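Local coordinates for protein mRNA interferase toxin YafQ (Escherichia coli, PDB 4MMG) that cleaves mRNA on the ribosome at lysine codons followed by G or A, halting translation elongation as the toxin of a toxin-antitoxin pair, at residues Ser12-Tyr15 / Ser16-Lys20; Gly57-Lys60 / Gly61-Asp64. The protein carries 1 engineered substitution. One frame throughout, in Å; residues are numbered along the deposited sequence.

Interaction 1 forms the first turns of helix 13-24 and interaction 2 a turn leading into strand 63-66. The first is partly buried: polar side chains line up with the helical repeat, and one tyrosine faces helix 29-40. The second lies at the surface, where the bond that closes the turn and an aromatic pair link the two segments. The centres of interactions 1 and 2 are about 17 Å apart, and the nearest atoms of interactions 1 and 2 are about 7 Å apart, without touching. Neither shares a helix or strand with the other, yet side chains from both meet strand 81-88, including Arg86.

Interaction 1: residues Ser12-Tyr15 / Ser16-Lys20; sequences SGQY and SKDVK
Gln14 and Asp18, one helical turn apart, are joined by a nearly straight hydrogen bond of 3.0 Å from Gln14 NE2 to Asp18 OD1. Gln14 CG stands anti to the backbone N (chi1 -172°), and a bend at chi2 (61°) turns the amide forward, toward the Asp18 carboxylate. The bond lies in the amide plane but reaches OD1 from above the carboxylate plane. OD2 is taken by Arg86, in a salt bridge, and by Thr87 N, so the buried carboxylate is gripped at both oxygens, an environment that probably favours its charged form. The other end of the amide is used as well: a water donates to Gln14 OE1 and accepts from Lys17 NZ, whose extended chain carries the ammonium to it.

Val19 CG2 packs over one face of the Tyr15 ring, 3.4 Å from Tyr15 CE2, while Leu32 and Met36 of helix 29-40 also touch the tyrosine. Tyr15 and Val19 are joined too by the helix bond from Val19 N to Tyr15 O, 2.9 Å. At the start of the helix, Ser12 OG accepts from Tyr15 N at 2.8 Å and is also hydrogen-bonded to Glu85 O; a second water links Ser12 O to Ser16 OG. This is a serine N-cap followed by i to i+4 side-chain pairing, fastening the first helix of a RelE-family toxin to strand 81-88 of its sheet.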
loop_
_atom_site.group_PDB
_atom_site.type_symbol
_atom_site.label_atom_id
_atom_site.label_comp_id
_atom_site.label_asym_id
_atom_site.label_seq_id
_atom_site.Cartn_x
_atom_site.Cartn_y
_atom_site.Cartn_z
ATOM N N SER A 12 -2.635 3.980 -8.786
ATOM C CA SER A 12 -1.975 3.713 -10.057
ATOM C C SER A 12 -2.793 2.703 -10.855
ATOM O O SER A 12 -3.581 1.932 -10.288
ATOM C CB SER A 12 -0.579 3.154 -9.834
ATOM O OG SER A 12 -0.678 1.818 -9.384
ATOM N N GLY A 13 -2.613 2.698 -12.174
ATOM C CA GLY A 13 -3.257 1.692 -12.998
ATOM C C GLY A 13 -2.867 0.290 -12.560
ATOM O O GLY A 13 -3.706 -0.609 -12.499
ATOM N N GLN A 14 -1.594 0.110 -12.222
ATOM C CA GLN A 14 -1.131 -1.192 -11.764
ATOM C C GLN A 14 -1.805 -1.612 -10.457
ATOM O O GLN A 14 -2.090 -2.795 -10.264
ATOM C CB GLN A 14 0.387 -1.211 -11.614
ATOM C CG GLN A 14 0.945 -2.594 -11.330
ATOM C CD GLN A 14 0.640 -3.572 -12.447
ATOM O OE1 GLN A 14 0.811 -3.256 -13.628
ATOM N NE2 GLN A 14 0.167 -4.756 -12.088
ATOM N N TYR A 15 -2.081 -0.652 -9.573
ATOM C CA TYR A 15 -2.719 -0.976 -8.297
ATOM C C TYR A 15 -4.055 -1.670 -8.500
ATOM O O TYR A 15 -4.371 -2.649 -7.825
ATOM C CB TYR A 15 -2.920 0.269 -7.433
ATOM C CG TYR A 15 -3.341 -0.078 -6.023
ATOM C CD1 TYR A 15 -2.417 -0.562 -5.120
ATOM C CD2 TYR A 15 -4.659 0.056 -5.605
ATOM C CE1 TYR A 15 -2.769 -0.893 -3.841
ATOM C CE2 TYR A 15 -5.031 -0.277 -4.300
ATOM C CZ TYR A 15 -4.068 -0.758 -3.430
ATOM O OH TYR A 15 -4.365 -1.100 -2.126
ATOM N N SER A 16 -4.844 -1.167 -9.441
ATOM C CA SER A 16 -6.145 -1.759 -9.708
ATOM C C SER A 16 -6.015 -3.204 -10.186
ATOM O O SER A 16 -6.798 -4.059 -9.781
ATOM C CB SER A 16 -6.911 -0.914 -10.723
ATOM O OG SER A 16 -7.120 0.381 -10.194
ATOM N N LYS A 17 -5.023 -3.466 -11.034
ATOM C CA LYS A 17 -4.762 -4.829 -11.493
ATOM C C LYS A 17 -4.339 -5.698 -10.313
ATOM O O LYS A 17 -4.809 -6.828 -10.160
ATOM C CB LYS A 17 -3.678 -4.842 -12.567
ATOM C CG LYS A 17 -4.071 -4.151 -13.866
ATOM C CD LYS A 17 -2.948 -4.251 -14.880
ATOM C CE LYS A 17 -3.324 -3.556 -16.182
ATOM N NZ LYS A 17 -2.272 -3.739 -17.214
ATOM N N ASP A 18 -3.470 -5.153 -9.466
ATOM C CA ASP A 18 -2.998 -5.884 -8.289
ATOM C C ASP A 18 -4.144 -6.268 -7.350
ATOM O O ASP A 18 -4.170 -7.375 -6.804
ATOM C CB ASP A 18 -1.976 -5.043 -7.516
ATOM C CG ASP A 18 -0.643 -4.911 -8.233
ATOM O OD1 ASP A 18 -0.408 -5.602 -9.251
ATOM O OD2 ASP A 18 0.190 -4.111 -7.756
ATOM N N VAL A 19 -5.085 -5.354 -7.154
ATOM C CA VAL A 19 -6.219 -5.612 -6.282
ATOM C C VAL A 19 -7.091 -6.730 -6.853
ATOM O O VAL A 19 -7.519 -7.629 -6.119
ATOM C CB VAL A 19 -7.042 -4.330 -6.021
ATOM C CG1 VAL A 19 -8.385 -4.667 -5.381
ATOM C CG2 VAL A 19 -6.254 -3.367 -5.149
ATOM N N LYS A 20 -7.333 -6.695 -8.162
ATOM C CA LYS A 20 -8.102 -7.763 -8.799
ATOM C C LYS A 20 -7.425 -9.123 -8.643
ATOM O O LYS A 20 -8.093 -10.128 -8.392
ATOM C CB LYS A 20 -8.353 -7.453 -10.276
ATOM C CG LYS A 20 -9.336 -6.315 -10.492
ATOM C CD LYS A 20 -9.626 -6.114 -11.970
ATOM C CE LYS A 20 -10.295 -4.773 -12.222
ATOM N NZ LYS A 20 -9.972 -4.254 -13.584
HETATM O O HOH W 1 -6.257 2.818 -11.114
HETATM O O HOH W 2 0.610 -4.466 -16.081
#

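Interaction 2: residues Gly57-Lys60 / Gly61-Asp64; sequences GSWK and GYRD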
loop_
_atom_site.group_PDB
_atom_site.type_symbol
_atom_site.label_atom_id
_atom_site.label_comp_id
_atom_site.label_asym_id
_atom_site.label_seq_id
_atom_site.Cartn_x
_atom_site.Cartn_y
_atom_site.Cartn_z
ATOM N N GLY A 57 16.146 2.275 -3.550
ATOM C CA GLY A 57 16.320 1.683 -4.865
ATOM C C GLY A 57 15.251 2.156 -5.830
ATOM O O GLY A 57 14.889 3.333 -5.827
ATOM N N SER A 58 14.723 1.236 -6.635
ATOM C CA SER A 58 13.701 1.572 -7.619
ATOM C C SER A 58 12.430 2.128 -6.973
ATOM O O SER A 58 11.625 2.772 -7.647
ATOM C CB SER A 58 13.344 0.351 -8.469
ATOM O OG SER A 58 14.468 -0.147 -9.185
ATOM N N TRP A 59 12.248 1.872 -5.680
ATOM C CA TRP A 59 11.051 2.335 -4.974
ATOM C C TRP A 59 11.311 3.534 -4.069
ATOM O O TRP A 59 10.504 3.850 -3.190
ATOM C CB TRP A 59 10.415 1.199 -4.177
ATOM C CG TRP A 59 9.744 0.147 -5.017
ATOM C CD1 TRP A 59 10.081 -1.178 -5.103
ATOM C CD2 TRP A 59 8.615 0.331 -5.871
ATOM N NE1 TRP A 59 9.225 -1.825 -5.965
ATOM C CE2 TRP A 59 8.319 -0.919 -6.451
ATOM C CE3 TRP A 59 7.822 1.432 -6.201
ATOM C CZ2 TRP A 59 7.264 -1.093 -7.348
ATOM C CZ3 TRP A 59 6.781 1.258 -7.098
ATOM C CH2 TRP A 59 6.509 0.007 -7.655
ATOM N N LYS A 60 12.428 4.215 -4.288
ATOM C CA LYS A 60 12.735 5.431 -3.539
ATOM C C LYS A 60 11.572 6.425 -3.627
ATOM O O LYS A 60 10.997 6.613 -4.698
ATOM C CB LYS A 60 14.020 6.063 -4.086
ATOM C CG LYS A 60 14.481 7.307 -3.341
ATOM C CD LYS A 60 15.767 7.845 -3.965
ATOM C CE LYS A 60 16.039 9.289 -3.570
ATOM N NZ LYS A 60 16.512 9.423 -2.165
ATOM N N GLY A 61 11.209 7.016 -2.491
ATOM C CA GLY A 61 10.090 7.944 -2.434
ATOM C C GLY A 61 8.784 7.298 -1.999
ATOM O O GLY A 61 7.826 7.999 -1.655
ATOM N N TYR A 62 8.743 5.967 -2.025
ATOM C CA TYR A 62 7.562 5.202 -1.617
ATOM C C TYR A 62 7.763 4.562 -0.242
ATOM O O TYR A 62 8.869 4.603 0.319
ATOM C CB TYR A 62 7.252 4.115 -2.652
ATOM C CG TYR A 62 6.786 4.632 -3.999
ATOM C CD1 TYR A 62 7.697 5.001 -4.977
ATOM C CD2 TYR A 62 5.433 4.741 -4.289
ATOM C CE1 TYR A 62 7.270 5.458 -6.215
ATOM C CE2 TYR A 62 4.992 5.201 -5.515
ATOM C CZ TYR A 62 5.917 5.562 -6.474
ATOM O OH TYR A 62 5.476 6.014 -7.701
ATOM N N ARG A 63 6.692 3.963 0.281
ATOM C CA ARG A 63 6.706 3.273 1.570
ATOM C C ARG A 63 6.125 1.869 1.421
ATOM O O ARG A 63 5.423 1.584 0.445
ATOM C CB ARG A 63 5.900 4.037 2.619
ATOM C CG ARG A 63 6.338 5.479 2.810
ATOM C CD ARG A 63 5.603 6.151 3.967
ATOM N NE ARG A 63 5.970 5.576 5.263
ATOM C CZ ARG A 63 7.069 5.907 5.936
ATOM N NH1 ARG A 63 7.909 6.809 5.435
ATOM N NH2 ARG A 63 7.338 5.335 7.102
ATOM N N ASP A 64 6.424 1.023 2.403
ATOM C CA ASP A 64 6.112 -0.402 2.408
ATOM C C ASP A 64 5.392 -0.703 3.719
ATOM O O ASP A 64 5.973 -0.524 4.798
ATOM C CB ASP A 64 7.446 -1.179 2.364
ATOM C CG ASP A 64 7.287 -2.697 2.376
ATOM O OD1 ASP A 64 6.414 -3.264 3.067
ATOM O OD2 ASP A 64 8.121 -3.355 1.715
#
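A type II beta turn from Trp59 to Tyr62 brings the loop after strand 53-54 round into strand 63-66, and its two end residues put aromatic rings against each other. The turn is closed by the backbone hydrogen bond from Tyr62 N to Trp59 O, 3.0 Å long, with the donor tilted 27° from the carbonyl plane. Lys60 and Gly61 fill the corner. Gly61, with no side chain, takes the positive phi of the third position, where glycine is common in type II turns.

Trp59 and Tyr62 make a T-shaped pair, with planes at 86° and the centroid of the tryptophan six-membered ring 5.3 Å from that of the tyrosine. The indole supplies the edge: Trp59 CE3 points at one face of the phenol ring, displaced toward its rim, and comes within 3.8 Å of Tyr62 CD1. The carbonyl that closes the turn also borders the tyrosine, Trp59 O lying at the ring edge 3.5 Å from Tyr62 CD1. In both residues CG sits anti to the carbonyl carbon, beside the backbone N (chi1 -71° in Trp59), and with the side chains set this way the Trp59 CE3 edge comes to meet the Tyr62 face.

Trp59 NE1 is hydrogen-bonded to Leu93 O, and its ring meets Phe94, tying the turn to the C-terminal helix 90-94. Tyr62 makes a cation-pi contact with Lys76, and both aromatics rest on Ile74 of strand 71-77 and Glu85 of strand 81-88.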